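Local atomic coordinates of inositol-1-monophosphatase (PDB entry 5ZHH), a protein that probably hydrolyses inositol monophosphates to free myo-inositol and phosphate, as the metal-dependent phosphatases of its family do. Residues 193-198 with 214-219. Sequence-based numbering, arbitrary orientation.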
ATOM      1  N   LEU A 193      18.387   1.460   9.027  1.00 23.87           N
ATOM      2  CA  LEU A 193      17.586   2.355   8.198  1.00 26.23           C
ATOM      3  C   LEU A 193      18.302   3.670   7.940  1.00 25.79           C
ATOM      4  O   LEU A 193      18.134   4.261   6.868  1.00 27.94           O
ATOM      5  CB  LEU A 193      16.217   2.605   8.831  1.00 24.72           C
ATOM      6  CG  LEU A 193      15.244   1.426   8.669  1.00 28.65           C
ATOM      7  CD1 LEU A 193      13.917   1.701   9.376  1.00 29.80           C
ATOM      8  CD2 LEU A 193      15.017   1.118   7.191  1.00 31.34           C
ATOM      9  N   ASP A 194      19.094   4.149   8.902  1.00 24.62           N
ATOM     10  CA  ASP A 194      19.868   5.357   8.649  1.00 23.67           C
ATOM     11  C   ASP A 194      20.820   5.152   7.476  1.00 22.29           C
ATOM     12  O   ASP A 194      20.905   6.000   6.585  1.00 20.98           O
ATOM     13  CB  ASP A 194      20.627   5.784   9.908  1.00 24.94           C
ATOM     14  CG  ASP A 194      19.698   6.270  11.012  1.00 25.84           C
ATOM     15  OD1 ASP A 194      18.542   6.644  10.699  1.00 26.79           O
ATOM     16  OD2 ASP A 194      20.131   6.324  12.184  1.00 25.96           O
ATOM     17  N   LEU A 195      21.507   4.008   7.435  1.00 23.04           N
ATOM     18  CA  LEU A 195      22.382   3.705   6.304  1.00 23.51           C
ATOM     19  C   LEU A 195      21.594   3.612   5.003  1.00 28.50           C
ATOM     20  O   LEU A 195      22.027   4.132   3.962  1.00 23.38           O
ATOM     21  CB  LEU A 195      23.128   2.399   6.578  1.00 25.05           C
ATOM     22  CG  LEU A 195      24.255   2.573   7.607  1.00 26.20           C
ATOM     23  CD1 LEU A 195      24.611   1.248   8.252  1.00 25.14           C
ATOM     24  CD2 LEU A 195      25.465   3.170   6.920  1.00 25.89           C
ATOM     25  N   ALA A 196      20.430   2.955   5.043  1.00 25.42           N
ATOM     26  CA  ALA A 196      19.570   2.878   3.869  1.00 24.18           C
ATOM     27  C   ALA A 196      19.116   4.257   3.410  1.00 26.21           C
ATOM     28  O   ALA A 196      18.953   4.486   2.204  1.00 24.75           O
ATOM     29  CB  ALA A 196      18.359   1.991   4.167  1.00 26.71           C
ATOM     30  N   HIS A 197      18.902   5.187   4.351  1.00 24.84           N
ATOM     31  CA  HIS A 197      18.504   6.539   3.972  1.00 26.44           C
ATOM     32  C   HIS A 197      19.653   7.320   3.337  1.00 23.79           C
ATOM     33  O   HIS A 197      19.414   8.172   2.478  1.00 26.54           O
ATOM     34  CB  HIS A 197      17.970   7.298   5.181  1.00 29.69           C
ATOM     35  CG  HIS A 197      16.643   6.806   5.667  1.00 34.36           C
ATOM     36  ND1 HIS A 197      15.980   5.747   5.086  1.00 38.13           N
ATOM     37  CD2 HIS A 197      15.860   7.228   6.687  1.00 36.81           C
ATOM     38  CE1 HIS A 197      14.843   5.539   5.725  1.00 38.64           C
ATOM     39  NE2 HIS A 197      14.747   6.425   6.700  1.00 42.95           N
ATOM     40  N   VAL A 198      20.897   7.086   3.760  1.00 26.62           N
ATOM     41  CA  VAL A 198      22.014   7.652   3.006  1.00 25.37           C
ATOM     42  C   VAL A 198      22.060   7.036   1.613  1.00 26.82           C
ATOM     43  O   VAL A 198      22.294   7.728   0.614  1.00 25.42           O
ATOM     44  CB  VAL A 198      23.349   7.462   3.750  1.00 25.47           C
ATOM     45  CG1 VAL A 198      24.466   8.245   3.041  1.00 26.26           C
ATOM     46  CG2 VAL A 198      23.245   7.927   5.193  1.00 23.73           C
ATOM     47  N   TRP A 214      26.052  -6.379  13.197  1.00 31.89           N
ATOM     48  CA  TRP A 214      24.772  -6.682  12.569  1.00 32.29           C
ATOM     49  C   TRP A 214      23.959  -5.423  12.288  1.00 33.24           C
ATOM     50  O   TRP A 214      23.056  -5.464  11.450  1.00 33.96           O
ATOM     51  CB  TRP A 214      23.968  -7.639  13.447  1.00 31.20           C
ATOM     52  CG  TRP A 214      23.995  -7.273  14.889  1.00 34.87           C
ATOM     53  CD1 TRP A 214      23.179  -6.382  15.528  1.00 35.75           C
ATOM     54  CD2 TRP A 214      24.874  -7.800  15.887  1.00 35.73           C
ATOM     55  NE1 TRP A 214      23.509  -6.313  16.863  1.00 36.43           N
ATOM     56  CE2 TRP A 214      24.543  -7.178  17.107  1.00 38.09           C
ATOM     57  CE3 TRP A 214      25.914  -8.735  15.863  1.00 38.31           C
ATOM     58  CZ2 TRP A 214      25.218  -7.458  18.295  1.00 39.53           C
ATOM     59  CZ3 TRP A 214      26.579  -9.015  17.039  1.00 39.35           C
ATOM     60  CH2 TRP A 214      26.229  -8.379  18.241  1.00 41.19           C
ATOM     61  N   ASP A 215      24.285  -4.304  12.939  1.00 32.42           N
ATOM     62  CA  ASP A 215      23.603  -3.046  12.648  1.00 33.30           C
ATOM     63  C   ASP A 215      24.022  -2.453  11.309  1.00 28.75           C
ATOM     64  O   ASP A 215      23.251  -1.694  10.710  1.00 29.15           O
ATOM     65  CB  ASP A 215      23.876  -1.995  13.735  1.00 40.47           C
ATOM     66  CG  ASP A 215      23.303  -2.361  15.103  1.00 46.42           C
ATOM     67  OD1 ASP A 215      22.261  -3.049  15.172  1.00 45.73           O
ATOM     68  OD2 ASP A 215      23.893  -1.901  16.113  1.00 47.58           O
ATOM     69  N   VAL A 216      25.242  -2.725  10.841  1.00 28.74           N
ATOM     70  CA  VAL A 216      25.820  -1.912   9.777  1.00 28.59           C
ATOM     71  C   VAL A 216      26.256  -2.703   8.547  1.00 27.83           C
ATOM     72  O   VAL A 216      26.394  -2.098   7.472  1.00 26.66           O
ATOM     73  CB  VAL A 216      27.003  -1.066  10.302  1.00 27.88           C
ATOM     74  CG1 VAL A 216      26.551  -0.163  11.448  1.00 27.99           C
ATOM     75  CG2 VAL A 216      28.156  -1.955  10.739  1.00 29.27           C
ATOM     76  N   VAL A 217      26.492  -4.015   8.642  1.00 29.01           N
ATOM     77  CA  VAL A 217      27.119  -4.734   7.532  1.00 29.76           C
ATOM     78  C   VAL A 217      26.269  -4.625   6.267  1.00 29.37           C
ATOM     79  O   VAL A 217      26.770  -4.279   5.192  1.00 28.46           O
ATOM     80  CB  VAL A 217      27.383  -6.203   7.917  1.00 29.79           C
ATOM     81  CG1 VAL A 217      27.671  -7.043   6.670  1.00 30.13           C
ATOM     82  CG2 VAL A 217      28.549  -6.284   8.887  1.00 30.58           C
ATOM     83  N   ALA A 218      24.963  -4.892   6.381  1.00 26.99           N
ATOM     84  CA  ALA A 218      24.099  -4.807   5.204  1.00 27.93           C
ATOM     85  C   ALA A 218      24.068  -3.392   4.638  1.00 29.48           C
ATOM     86  O   ALA A 218      24.161  -3.201   3.418  1.00 26.71           O
ATOM     87  CB  ALA A 218      22.684  -5.264   5.549  1.00 26.90           C
ATOM     88  N   GLY A 219      23.964  -2.387   5.515  1.00 30.29           N
ATOM     89  CA  GLY A 219      23.882  -1.010   5.057  1.00 24.23           C
ATOM     90  C   GLY A 219      25.163  -0.508   4.427  1.00 24.80           C
ATOM     91  O   GLY A 219      25.124   0.347   3.537  1.00 27.68           O
TER
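The backbone hydrogen bond from His197 N to Leu193 O, 2.8 Å long, closes the helical turn from which Leu195 reaches Val216 and Gly219. Leu195, Val216 and Gly219 are all buried, and the join between the helices is apolar. Leu195 CB rests 3.8 Å from Gly219 CA, an approach made possible because glycine puts no side chain between the backbones; the CA atoms of Leu195 and Gly219 are only 5.1 Å apart. Farther out, Leu195 CG stands anti to its carbonyl carbon (chi1 -75°), and Leu195 CD1 extends toward the start of segment 214-219, 3.7 Å from Val216 CA and 3.9 Å from Val216 CB. The segment axes approach to 8.8 Å at a crossing angle of -22°, and 145 Å² is buried, in keeping with one leucine carrying most of the contact. Leu195 and Val216 also touch Ile245 of strand 245-248, whereas Leu193 and Ala218 pack on strands 103-110 and 113-121. Asp215, its OD2 hydrogen-bonded to Ser212 N, sets OD1 close to Asp87 and Asp90, a cluster consistent with the family's metal site. The helix pair thus forms the middle layer between two sheets, as in the alpha-beta-alpha-beta-alpha sandwich of inositol monophosphatases, with Trp214 to Gly219 matching their WDxxAG signature.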